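Long-range contacts in flavin-nucleotide-binding protein (Azotobacter vinelandii, PDB 6RK0), which probably acts as a low-potential terminal oxidase, a flavocytochrome carrying FAD and heme b that is associated with the iron-only nitrogenase: residues S16-V21 / I166-C171; D87-V92 / M115-A120; S93-L98 / I194-Q199. One frame throughout, in Å; residues are numbered along the deposited sequence.

Overall arrangement
Contacts 1 and 2 touch and both border FAD: strand 169-174 of contact 1 lies next to strand 108-118 of contact 2 in the sheet, while 16-21 is a loop. Contact 3 sits across the centre of the chain. Strand 88-100 links contacts 2 and 3, its first half pairing with 115-120, its second with 194-199. All three are largely buried; Arg-119 of contact 2 is the one exposed residue among those that touch. Contact 1 is mostly side-chain charge and ligand bonds made where a loop meets a strand, contact 2 a regular backbone ladder, contact 3 a shorter ladder giving way to waters. Contacts 2 and 3 reach the second subunit, and contact 3 continues its sheet into it.

Contact 1: residues S16-V21 / I166-C171; sequences SDRTHV and IAEASC. With FAD (flavin-adenine dinucleotide), chain G.
At the adenosine end of the FAD pocket, Ser-16 and Arg-18 of the N-terminal loop close on Glu-168. Arg-18 takes the carboxylate side-on: NE reaches OE2 of Glu-168 at 2.8 Å, and NH2 reaches OE1 of Glu-168 at 2.8 Å in a nearly straight bond (176°). Both oxygens lie close to the guanidinium plane and are met on their syn sides, but the two flat groups are turned 26° apart and both donors stand somewhat out of the carboxylate plane, NE more so. OE2 has a second donor, because Ser-16 OG comes within 2.7 Å of Glu-168 OE2 on its anti lone pair. Three bonds therefore hold the carboxylate and should fix its rotation. Its CG stands anti to the backbone N (chi1 -165°) and the chain runs out extended from there. Thr-19 lays its methyl against that chain, CG2 to Glu-168 CG at 3.8 Å.

Both segments also hold the adenosine part of FAD. Ser-170 OG donates to FAD N3A at 2.8 Å and accepts from the ribose hydroxyl FAD O2B, also at 2.8 Å, reading base and sugar together. The other hydroxyl, FAD O3B, donates to Arg-18 O at 2.8 Å, while Val-21 CG2 packs 3.5 Å from the ring oxygen FAD O4B.

Arg-18 NH1 also makes a salt bridge to Asp-87. Strand 169-174 hydrogen-bonds to strand 108-118 through Ser-170 and Met-115, and Ala-169 and Cys-171 turn away from the loop to pack on Val-35 of helix 32-40.

Contact 2: residues D87-V92 / M115-A120; sequences DICLTV and MLLGRA. With FAD (flavin-adenine dinucleotide), chain G.
Leu-90 and Leu-116 exchange two backbone hydrogen bonds, Leu-90 N to Leu-116 O and Leu-116 N to Leu-90 O, each 2.9 Å. Ile-88 and Gly-118 form the next hydrogen-bonded pair, and the non-hydrogen-bonded pairs Cys-89 with Leu-117 and Thr-91 with Met-115 alternate with them. Gly-118 has a positive phi (139°), a backbone shape in which a side chain would collide with the carbonyl O of Leu-117.

Beyond the ladder, Arg-119 makes a salt bridge to the single oxygen OD1 of Asp-87: NE (2.9 Å) meets OD1 nearly in line with its C-O bond, while NH2 (3.1 Å) comes from above the carboxylate plane, the two groups 71° apart.

Apolar contacts lie on both faces: Cys-89 SG meets Leu-117 CD2 at 3.7 Å on one, Ile-88 CD1 meets Ala-120 CB at 4.0 Å on the other. Met-115 runs extended from the first face and sets CE over the adenine face, 3.5 Å from FAD C5A. Beside it, Thr-91 OG1 bonds to Val-57 O of the second subunit.

The hairpin of strands 88-100 and 108-118 is flanked by strands 44-51 and 169-174, with Trp-71 of strand 68-74 packed against Ile-88, Leu-90 and Ala-120.

Contact 3: residues S93-L98 / I194-Q199; sequences SLLDGL and IPIRYQ
An antiparallel ladder adds strand 192-200 to the second half of strand 88-100, and its hydrogen-bonded pair is Leu-98 with Ile-194. Here Ile-194 N bonds to Leu-98 O at 2.8 Å and Leu-98 N to Ile-194 O at 2.9 Å, while the two side chains leave on one face, where Leu-98 also borders the heme. The neighbouring rung, Gly-97 with Pro-195, brings the chains unusually near: Gly-97 CA makes a CA-H...O contact with Ile-194 O at 3.1 Å, on the side where a CB would lie tight against that oxygen.

One residue further, the pairing distorts. Ile-196 N still bonds to Asp-96 O at 3.0 Å, but the donor nitrogen stands above the plane of the Asp-96 carbonyl, 63° out of it. The distortion is consistent with a classic beta bulge on the other edge of the strand, where Asp-96 and Gly-97 lie across from Asn-110 of strand 108-118. The side chain of Ile-196 fits along the irregular backbone: its CG1, anti to the carbonyl carbon (chi1 -64°), lies 3.9 Å from Gly-97 CA. Chi2 (165°) then carries CD1 to 3.8 Å from Leu-98 N. That same CD1 touches Leu-95 CD2 at 3.9 Å.

From there the strands diverge and waters join them. One donates to both Asp-96 OD1 and Ile-196 O; Asp-96 OD1 also has a salt bridge to Arg-112. Another links Ser-93 O to the hydroxyl of Tyr-198. Leu-94 sets CD2 at the edge of the Tyr-198 ring, 3.9 Å from CE2 of that tyrosine. The ring also stacks with Tyr-198 of the second subunit, and residues Ile-196 to Gln-199 continue the antiparallel sheet into that neighbouring chain.

Contact 1: residues S16-V21 / I166-C171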
loop_
_atom_site.group_PDB
_atom_site.type_symbol
_atom_site.label_atom_id
_atom_site.label_comp_id
_atom_site.label_asym_id
_atom_site.label_seq_id
_atom_site.Cartn_x
_atom_site.Cartn_y
_atom_site.Cartn_z
ATOM N N SER A 16 -4.724 -1.581 23.456
ATOM C CA SER A 16 -4.251 -2.888 23.898
ATOM C C SER A 16 -2.730 -2.866 23.931
ATOM O O SER A 16 -2.105 -2.041 23.263
ATOM C CB SER A 16 -4.743 -4.000 22.989
ATOM O OG SER A 16 -4.168 -3.828 21.709
ATOM N N ASP A 17 -2.127 -3.835 24.640
ATOM C CA ASP A 17 -0.667 -3.934 24.603
ATOM C C ASP A 17 -0.171 -4.139 23.180
ATOM O O ASP A 17 0.843 -3.546 22.788
ATOM C CB ASP A 17 -0.169 -5.097 25.481
ATOM C CG ASP A 17 -0.319 -4.843 26.945
ATOM O OD1 ASP A 17 -0.612 -3.695 27.365
ATOM O OD2 ASP A 17 -0.150 -5.811 27.695
ATOM N N ARG A 18 -0.870 -4.947 22.383
ATOM C CA ARG A 18 -0.328 -5.269 21.071
ATOM C C ARG A 18 -0.487 -4.141 20.059
ATOM O O ARG A 18 0.137 -4.223 18.994
ATOM C CB ARG A 18 -0.873 -6.594 20.552
ATOM C CG ARG A 18 -2.307 -6.563 20.230
ATOM C CD ARG A 18 -2.747 -7.898 19.650
ATOM N NE ARG A 18 -4.151 -7.853 19.318
ATOM C CZ ARG A 18 -4.845 -8.912 18.900
ATOM N NH1 ARG A 18 -4.283 -10.098 18.669
ATOM N NH2 ARG A 18 -6.148 -8.770 18.693
ATOM N N THR A 19 -1.223 -3.081 20.400
ATOM C CA THR A 19 -1.310 -1.884 19.573
ATOM C C THR A 19 -0.526 -0.717 20.123
ATOM O O THR A 19 -0.638 0.388 19.599
ATOM C CB THR A 19 -2.760 -1.472 19.295
ATOM O OG1 THR A 19 -3.486 -1.337 20.521
ATOM C CG2 THR A 19 -3.457 -2.448 18.337
ATOM N N HIS A 20 0.324 -0.946 21.123
ATOM C CA HIS A 20 1.095 0.150 21.714
ATOM C C HIS A 20 2.306 0.487 20.846
ATOM O O HIS A 20 3.233 -0.329 20.731
ATOM C CB HIS A 20 1.518 -0.226 23.131
ATOM C CG HIS A 20 2.432 0.780 23.755
ATOM N ND1 HIS A 20 2.034 2.053 24.097
ATOM C CD2 HIS A 20 3.760 0.721 24.012
ATOM C CE1 HIS A 20 3.056 2.705 24.626
ATOM N NE2 HIS A 20 4.120 1.928 24.557
ATOM N N VAL A 21 2.302 1.679 20.242
ATOM C CA VAL A 21 3.417 2.137 19.417
ATOM C C VAL A 21 4.611 2.381 20.332
ATOM O O VAL A 21 4.548 3.191 21.275
ATOM C CB VAL A 21 3.019 3.426 18.673
ATOM C CG1 VAL A 21 4.196 3.996 17.894
ATOM C CG2 VAL A 21 1.857 3.191 17.739
ATOM N N ILE A 166 -13.036 -1.352 14.152
ATOM C CA ILE A 166 -11.970 -0.361 14.152
ATOM C C ILE A 166 -11.445 -0.075 15.539
ATOM O O ILE A 166 -10.565 0.779 15.691
ATOM C CB ILE A 166 -12.365 0.940 13.418
ATOM C CG1 ILE A 166 -13.373 1.757 14.240
ATOM C CG2 ILE A 166 -12.861 0.653 12.034
ATOM C CD1 ILE A 166 -13.732 3.098 13.609
ATOM N N ALA A 167 -11.956 -0.745 16.583
ATOM C CA ALA A 167 -11.637 -0.332 17.944
ATOM C C ALA A 167 -10.184 -0.602 18.325
ATOM O O ALA A 167 -9.585 0.198 19.048
ATOM C CB ALA A 167 -12.561 -1.049 18.908
ATOM N N GLU A 168 -9.616 -1.734 17.911
ATOM C CA GLU A 168 -8.260 -2.088 18.339
ATOM C C GLU A 168 -7.295 -1.572 17.272
ATOM O O GLU A 168 -6.820 -2.308 16.420
ATOM C CB GLU A 168 -8.115 -3.586 18.584
ATOM C CG GLU A 168 -6.856 -3.872 19.371
ATOM C CD GLU A 168 -6.543 -5.326 19.595
ATOM O OE1 GLU A 168 -7.283 -6.221 19.136
ATOM O OE2 GLU A 168 -5.489 -5.594 20.216
ATOM N N ALA A 169 -7.063 -0.268 17.328
ATOM C CA ALA A 169 -6.365 0.451 16.253
ATOM C C ALA A 169 -5.220 1.290 16.794
ATOM O O ALA A 169 -5.341 1.962 17.825
ATOM C CB ALA A 169 -7.338 1.429 15.558
ATOM N N SER A 170 -4.133 1.315 16.028
ATOM C CA SER A 170 -3.041 2.254 16.246
ATOM C C SER A 170 -2.824 3.043 14.968
ATOM O O SER A 170 -2.867 2.478 13.861
ATOM C CB SER A 170 -1.759 1.541 16.644
ATOM O OG SER A 170 -1.404 0.550 15.705
ATOM N N CYS A 171 -2.542 4.338 15.118
ATOM C CA CYS A 171 -2.122 5.153 13.993
ATOM C C CYS A 171 -0.742 5.734 14.225
ATOM O O CYS A 171 -0.352 5.987 15.380
ATOM C CB CYS A 171 -3.049 6.330 13.720
ATOM S SG CYS A 171 -4.794 5.965 13.734
HETATM P PA FAD G . 6.636 -1.070 17.137
HETATM O O1A FAD G . 6.550 0.285 17.733
HETATM O O2A FAD G . 7.499 -2.082 17.821
HETATM O O5B FAD G . 5.174 -1.655 16.925
HETATM C C5B FAD G . 4.290 -1.772 18.061
HETATM C C4B FAD G . 2.882 -1.463 17.625
HETATM O O4B FAD G . 2.836 -0.123 17.091
HETATM C C3B FAD G . 2.336 -2.316 16.491
HETATM O O3B FAD G . 1.926 -3.595 16.928
HETATM C C2B FAD G . 1.230 -1.425 15.933
HETATM O O2B FAD G . 0.070 -1.589 16.710
HETATM C C1B FAD G . 1.825 -0.027 16.104
HETATM N N9A FAD G . 2.445 0.479 14.879
HETATM C C8A FAD G . 3.723 0.289 14.435
HETATM N N7A FAD G . 3.946 0.818 13.260
HETATM C C5A FAD G . 2.736 1.378 12.898
HETATM C C6A FAD G . 2.319 2.088 11.747
HETATM N N6A FAD G . 3.106 2.336 10.682
HETATM N N1A FAD G . 1.029 2.496 11.700
HETATM C C2A FAD G . 0.233 2.231 12.739
HETATM N N3A FAD G . 0.501 1.572 13.867
HETATM C C4A FAD G . 1.800 1.181 13.888
HETATM N N1 FAD G . 9.820 2.181 8.932
HETATM C C2 FAD G . 11.131 1.858 8.709
HETATM O O2 FAD G . 11.838 1.363 9.597
HETATM N N3 FAD G . 11.685 2.048 7.463
HETATM C C4 FAD G . 11.029 2.553 6.383
HETATM O O4 FAD G . 11.569 2.637 5.280
HETATM C C4X FAD G . 9.662 2.944 6.650
HETATM N N5 FAD G . 8.945 3.490 5.649
HETATM C C5X FAD G . 7.602 3.781 5.897
HETATM C C6 FAD G . 6.813 4.286 4.847
HETATM C C7 FAD G . 5.459 4.563 5.035
HETATM C C7M FAD G . 4.635 5.126 3.897
HETATM C C8 FAD G . 4.880 4.317 6.300
HETATM C C8M FAD G . 3.420 4.517 6.529
HETATM C C9 FAD G . 5.675 3.853 7.345
HETATM C C9A FAD G . 7.012 3.560 7.157
HETATM N N10 FAD G . 7.840 3.089 8.202
HETATM C C10 FAD G . 9.142 2.697 7.948
HETATM C "C1'" FAD G . 7.324 2.863 9.562
HETATM C "C2'" FAD G . 6.924 1.416 9.789
HETATM O "O2'" FAD G . 5.632 1.192 9.250
HETATM C "C3'" FAD G . 6.913 1.092 11.281
HETATM O "O3'" FAD G . 6.031 1.981 11.951
HETATM C "C4'" FAD G . 8.294 1.172 11.921
HETATM O "O4'" FAD G . 9.224 0.415 11.147
HETATM C "C5'" FAD G . 8.276 0.610 13.318
HETATM O "O5'" FAD G . 7.741 -0.731 13.295
HETATM P P FAD G . 7.881 -1.698 14.533
HETATM O O1P FAD G . 9.313 -1.823 14.982
HETATM O O2P FAD G . 7.125 -2.973 14.187
HETATM O O3P FAD G . 7.041 -0.880 15.617
#

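Contact 2: residues D87-V92 / M115-A120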
loop_
_atom_site.group_PDB
_atom_site.type_symbol
_atom_site.label_atom_id
_atom_site.label_comp_id
_atom_site.label_asym_id
_atom_site.label_seq_id
_atom_site.Cartn_x
_atom_site.Cartn_y
_atom_site.Cartn_z
ATOM N N ASP A 87 -6.625 -14.047 14.480
ATOM C CA ASP A 87 -6.578 -12.600 14.513
ATOM C C ASP A 87 -5.680 -12.112 13.371
ATOM O O ASP A 87 -4.589 -12.645 13.149
ATOM C CB ASP A 87 -6.013 -12.089 15.841
ATOM C CG ASP A 87 -6.967 -12.215 17.019
ATOM O OD1 ASP A 87 -8.050 -12.837 16.886
ATOM O OD2 ASP A 87 -6.622 -11.700 18.112
ATOM N N ILE A 88 -6.158 -11.102 12.656
ATOM C CA ILE A 88 -5.466 -10.517 11.510
ATOM C C ILE A 88 -5.020 -9.094 11.808
ATOM O O ILE A 88 -5.364 -8.486 12.827
ATOM C CB ILE A 88 -6.326 -10.594 10.241
ATOM C CG1 ILE A 88 -7.619 -9.787 10.404
ATOM C CG2 ILE A 88 -6.552 -12.047 9.827
ATOM C CD1 ILE A 88 -8.381 -9.546 9.118
ATOM N N CYS A 89 -4.256 -8.553 10.856
ATOM C CA CYS A 89 -3.883 -7.142 10.841
ATOM C C CYS A 89 -4.364 -6.578 9.516
ATOM O O CYS A 89 -4.013 -7.100 8.465
ATOM C CB CYS A 89 -2.373 -7.001 10.936
ATOM S SG CYS A 89 -1.734 -5.292 10.848
ATOM N N LEU A 90 -5.100 -5.477 9.560
ATOM C CA LEU A 90 -5.502 -4.740 8.356
ATOM C C LEU A 90 -4.793 -3.387 8.435
ATOM O O LEU A 90 -5.030 -2.602 9.367
ATOM C CB LEU A 90 -7.023 -4.627 8.290
ATOM C CG LEU A 90 -7.589 -3.995 7.020
ATOM C CD1 LEU A 90 -9.021 -4.471 6.790
ATOM C CD2 LEU A 90 -7.533 -2.461 7.084
ATOM N N THR A 91 -3.886 -3.134 7.492
ATOM C CA THR A 91 -3.101 -1.912 7.463
ATOM C C THR A 91 -3.572 -1.026 6.329
ATOM O O THR A 91 -3.769 -1.490 5.194
ATOM C CB THR A 91 -1.605 -2.251 7.315
ATOM O OG1 THR A 91 -1.213 -2.919 8.516
ATOM C CG2 THR A 91 -0.760 -1.003 7.080
ATOM N N VAL A 92 -3.695 0.270 6.604
ATOM C CA VAL A 92 -4.012 1.267 5.601
ATOM C C VAL A 92 -2.928 2.313 5.673
ATOM O O VAL A 92 -2.745 2.954 6.715
ATOM C CB VAL A 92 -5.404 1.878 5.834
ATOM C CG1 VAL A 92 -5.645 2.981 4.818
ATOM C CG2 VAL A 92 -6.480 0.795 5.743
ATOM N N MET A 115 -3.240 0.631 11.684
ATOM C CA MET A 115 -3.322 -0.824 11.774
ATOM C C MET A 115 -4.529 -1.134 12.642
ATOM O O MET A 115 -4.651 -0.627 13.766
ATOM C CB MET A 115 -2.064 -1.445 12.375
ATOM C CG MET A 115 -0.841 -1.257 11.501
ATOM S SD MET A 115 0.594 -2.001 12.283
ATOM C CE MET A 115 1.890 -1.540 11.126
ATOM N N LEU A 116 -5.396 -1.990 12.127
ATOM C CA LEU A 116 -6.551 -2.544 12.832
ATOM C C LEU A 116 -6.296 -4.003 13.107
ATOM O O LEU A 116 -5.957 -4.771 12.190
ATOM C CB LEU A 116 -7.816 -2.450 11.972
ATOM C CG LEU A 116 -8.195 -1.099 11.420
ATOM C CD1 LEU A 116 -9.476 -1.186 10.637
ATOM C CD2 LEU A 116 -8.271 -0.024 12.498
ATOM N N LEU A 117 -6.443 -4.410 14.367
ATOM C CA LEU A 117 -6.169 -5.783 14.759
ATOM C C LEU A 117 -7.441 -6.461 15.252
ATOM O O LEU A 117 -8.319 -5.817 15.842
ATOM C CB LEU A 117 -5.161 -5.826 15.911
ATOM C CG LEU A 117 -3.801 -5.219 15.605
ATOM C CD1 LEU A 117 -2.837 -5.565 16.677
ATOM C CD2 LEU A 117 -3.247 -5.515 14.181
ATOM N N GLY A 118 -7.492 -7.767 15.064
ATOM C CA GLY A 118 -8.505 -8.556 15.748
ATOM C C GLY A 118 -9.116 -9.614 14.868
ATOM O O GLY A 118 -8.566 -10.034 13.854
ATOM N N ARG A 119 -10.283 -10.077 15.302
ATOM C CA ARG A 119 -10.946 -11.203 14.666
ATOM C C ARG A 119 -12.031 -10.658 13.743
ATOM O O ARG A 119 -13.032 -10.091 14.206
ATOM C CB ARG A 119 -11.535 -12.136 15.722
ATOM C CG ARG A 119 -12.067 -13.446 15.183
ATOM C CD ARG A 119 -10.998 -14.335 14.599
ATOM N NE ARG A 119 -9.908 -14.617 15.523
ATOM C CZ ARG A 119 -9.745 -15.773 16.164
ATOM N NH1 ARG A 119 -10.619 -16.773 16.011
ATOM N NH2 ARG A 119 -8.674 -15.918 16.955
ATOM N N ALA A 120 -11.836 -10.837 12.441
ATOM C CA ALA A 120 -12.825 -10.448 11.466
ATOM C C ALA A 120 -13.968 -11.460 11.461
ATOM O O ALA A 120 -13.849 -12.583 11.957
ATOM C CB ALA A 120 -12.167 -10.361 10.091
HETATM P PA FAD G . 6.636 -1.070 17.137
HETATM O O1A FAD G . 6.550 0.285 17.733
HETATM O O2A FAD G . 7.499 -2.082 17.821
HETATM O O5B FAD G . 5.174 -1.655 16.925
HETATM C C5B FAD G . 4.290 -1.772 18.061
HETATM C C4B FAD G . 2.882 -1.463 17.625
HETATM O O4B FAD G . 2.836 -0.123 17.091
HETATM C C3B FAD G . 2.336 -2.316 16.491
HETATM O O3B FAD G . 1.926 -3.595 16.928
HETATM C C2B FAD G . 1.230 -1.425 15.933
HETATM O O2B FAD G . 0.070 -1.589 16.710
HETATM C C1B FAD G . 1.825 -0.027 16.104
HETATM N N9A FAD G . 2.445 0.479 14.879
HETATM C C8A FAD G . 3.723 0.289 14.435
HETATM N N7A FAD G . 3.946 0.818 13.260
HETATM C C5A FAD G . 2.736 1.378 12.898
HETATM C C6A FAD G . 2.319 2.088 11.747
HETATM N N6A FAD G . 3.106 2.336 10.682
HETATM N N1A FAD G . 1.029 2.496 11.700
HETATM C C2A FAD G . 0.233 2.231 12.739
HETATM N N3A FAD G . 0.501 1.572 13.867
HETATM C C4A FAD G . 1.800 1.181 13.888
HETATM N N1 FAD G . 9.820 2.181 8.932
HETATM C C2 FAD G . 11.131 1.858 8.709
HETATM O O2 FAD G . 11.838 1.363 9.597
HETATM N N3 FAD G . 11.685 2.048 7.463
HETATM C C4 FAD G . 11.029 2.553 6.383
HETATM O O4 FAD G . 11.569 2.637 5.280
HETATM C C4X FAD G . 9.662 2.944 6.650
HETATM N N5 FAD G . 8.945 3.490 5.649
HETATM C C5X FAD G . 7.602 3.781 5.897
HETATM C C6 FAD G . 6.813 4.286 4.847
HETATM C C7 FAD G . 5.459 4.563 5.035
HETATM C C7M FAD G . 4.635 5.126 3.897
HETATM C C8 FAD G . 4.880 4.317 6.300
HETATM C C8M FAD G . 3.420 4.517 6.529
HETATM C C9 FAD G . 5.675 3.853 7.345
HETATM C C9A FAD G . 7.012 3.560 7.157
HETATM N N10 FAD G . 7.840 3.089 8.202
HETATM C C10 FAD G . 9.142 2.697 7.948
HETATM C "C1'" FAD G . 7.324 2.863 9.562
HETATM C "C2'" FAD G . 6.924 1.416 9.789
HETATM O "O2'" FAD G . 5.632 1.192 9.250
HETATM C "C3'" FAD G . 6.913 1.092 11.281
HETATM O "O3'" FAD G . 6.031 1.981 11.951
HETATM C "C4'" FAD G . 8.294 1.172 11.921
HETATM O "O4'" FAD G . 9.224 0.415 11.147
HETATM C "C5'" FAD G . 8.276 0.610 13.318
HETATM O "O5'" FAD G . 7.741 -0.731 13.295
HETATM P P FAD G . 7.881 -1.698 14.533
HETATM O O1P FAD G . 9.313 -1.823 14.982
HETATM O O2P FAD G . 7.125 -2.973 14.187
HETATM O O3P FAD G . 7.041 -0.880 15.617
#

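Contact 3: residues S93-L98 / I194-Q199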
loop_
_atom_site.group_PDB
_atom_site.type_symbol
_atom_site.label_atom_id
_atom_site.label_comp_id
_atom_site.label_asym_id
_atom_site.label_seq_id
_atom_site.Cartn_x
_atom_site.Cartn_y
_atom_site.Cartn_z
ATOM N N SER A 93 -2.213 2.507 4.566
ATOM C CA SER A 93 -1.124 3.478 4.502
ATOM C C SER A 93 -1.388 4.509 3.413
ATOM O O SER A 93 -1.894 4.194 2.334
ATOM C CB SER A 93 0.236 2.842 4.273
ATOM O OG SER A 93 0.249 2.070 3.141
ATOM N N LEU A 94 -0.940 5.737 3.668
ATOM C CA LEU A 94 -0.867 6.817 2.685
ATOM C C LEU A 94 0.497 7.457 2.768
ATOM O O LEU A 94 0.896 7.971 3.826
ATOM C CB LEU A 94 -1.969 7.853 2.847
ATOM C CG LEU A 94 -3.356 7.379 2.429
ATOM C CD1 LEU A 94 -4.420 8.333 2.920
ATOM C CD2 LEU A 94 -3.445 7.171 0.916
ATOM N N LEU A 95 1.207 7.473 1.643
ATOM C CA LEU A 95 2.496 8.157 1.508
ATOM C C LEU A 95 2.241 9.598 1.090
ATOM O O LEU A 95 1.635 9.849 0.042
ATOM C CB LEU A 95 3.351 7.409 0.488
ATOM C CG LEU A 95 4.663 8.071 0.123
ATOM C CD1 LEU A 95 5.580 8.286 1.356
ATOM C CD2 LEU A 95 5.373 7.223 -0.935
ATOM N N ASP A 96 2.710 10.560 1.902
ATOM C CA ASP A 96 2.395 11.969 1.714
ATOM C C ASP A 96 3.592 12.838 1.314
ATOM O O ASP A 96 3.396 13.984 0.927
ATOM C CB ASP A 96 1.739 12.563 2.962
ATOM C CG ASP A 96 0.428 11.864 3.340
ATOM O OD1 ASP A 96 -0.323 11.484 2.393
ATOM O OD2 ASP A 96 0.128 11.718 4.551
ATOM N N GLY A 97 4.829 12.338 1.413
ATOM C CA GLY A 97 5.963 13.131 0.973
ATOM C C GLY A 97 7.257 12.428 1.291
ATOM O O GLY A 97 7.310 11.575 2.172
ATOM N N LEU A 98 8.315 12.815 0.575
ATOM C CA LEU A 98 9.683 12.400 0.867
ATOM C C LEU A 98 10.358 13.526 1.651
ATOM O O LEU A 98 10.341 14.685 1.216
ATOM C CB LEU A 98 10.448 12.117 -0.421
ATOM C CG LEU A 98 11.873 11.630 -0.215
ATOM C CD1 LEU A 98 11.931 10.287 0.498
ATOM C CD2 LEU A 98 12.627 11.555 -1.531
ATOM N N ILE A 194 9.441 16.724 -0.547
ATOM C CA ILE A 194 8.813 16.551 -1.854
ATOM C C ILE A 194 7.413 15.999 -1.587
ATOM O O ILE A 194 7.284 14.813 -1.225
ATOM C CB ILE A 194 9.585 15.618 -2.792
ATOM C CG1 ILE A 194 11.021 16.045 -2.986
ATOM C CG2 ILE A 194 8.805 15.541 -4.110
ATOM C CD1 ILE A 194 11.835 15.060 -3.794
ATOM N N PRO A 195 6.354 16.797 -1.738
ATOM C CA PRO A 195 5.015 16.266 -1.477
ATOM C C PRO A 195 4.631 15.221 -2.502
ATOM O O PRO A 195 4.981 15.319 -3.682
ATOM C CB PRO A 195 4.097 17.484 -1.583
ATOM C CG PRO A 195 5.022 18.696 -1.463
ATOM C CD PRO A 195 6.322 18.221 -2.087
ATOM N N ILE A 196 3.851 14.233 -2.035
ATOM C CA ILE A 196 3.356 13.114 -2.861
ATOM C C ILE A 196 1.868 12.994 -2.568
ATOM O O ILE A 196 1.464 13.067 -1.401
ATOM C CB ILE A 196 4.070 11.803 -2.454
ATOM C CG1 ILE A 196 5.570 11.884 -2.741
ATOM C CG2 ILE A 196 3.399 10.567 -3.100
ATOM C CD1 ILE A 196 6.401 10.794 -2.059
ATOM N N ARG A 197 1.067 12.736 -3.603
ATOM C CA ARG A 197 -0.344 12.461 -3.383
ATOM C C ARG A 197 -0.877 11.604 -4.519
ATOM O O ARG A 197 -0.307 11.546 -5.609
ATOM C CB ARG A 197 -1.161 13.750 -3.288
ATOM C CG ARG A 197 -1.159 14.537 -4.564
ATOM C CD ARG A 197 -1.905 15.820 -4.389
ATOM N NE ARG A 197 -1.931 16.574 -5.623
ATOM C CZ ARG A 197 -2.321 17.844 -5.707
ATOM N NH1 ARG A 197 -2.728 18.490 -4.625
ATOM N NH2 ARG A 197 -2.283 18.482 -6.867
ATOM N N TYR A 198 -2.038 10.993 -4.277
ATOM C CA TYR A 198 -2.774 10.405 -5.393
ATOM C C TYR A 198 -3.408 11.504 -6.237
ATOM O O TYR A 198 -3.874 12.524 -5.734
ATOM C CB TYR A 198 -3.870 9.478 -4.875
ATOM C CG TYR A 198 -3.412 8.101 -4.502
ATOM C CD1 TYR A 198 -2.852 7.252 -5.459
ATOM C CD2 TYR A 198 -3.553 7.616 -3.208
ATOM C CE1 TYR A 198 -2.447 5.965 -5.146
ATOM C CE2 TYR A 198 -3.167 6.336 -2.888
ATOM C CZ TYR A 198 -2.619 5.495 -3.850
ATOM O OH TYR A 198 -2.253 4.205 -3.547
ATOM N N GLN A 199 -3.476 11.233 -7.539
ATOM C CA GLN A 199 -4.157 12.071 -8.518
ATOM C C GLN A 199 -5.120 11.203 -9.313
ATOM O O GLN A 199 -4.769 10.118 -9.758
ATOM C CB GLN A 199 -3.094 12.677 -9.480
ATOM C CG GLN A 199 -3.693 13.571 -10.553
ATOM C CD GLN A 199 -2.645 14.175 -11.442
ATOM O OE1 GLN A 199 -1.623 13.545 -11.734
ATOM N NE2 GLN A 199 -2.897 15.409 -11.901
HETATM O O HOH W 1 -1.878 3.887 -0.864
HETATM O O HOH W 2 -0.804 12.658 0.044
#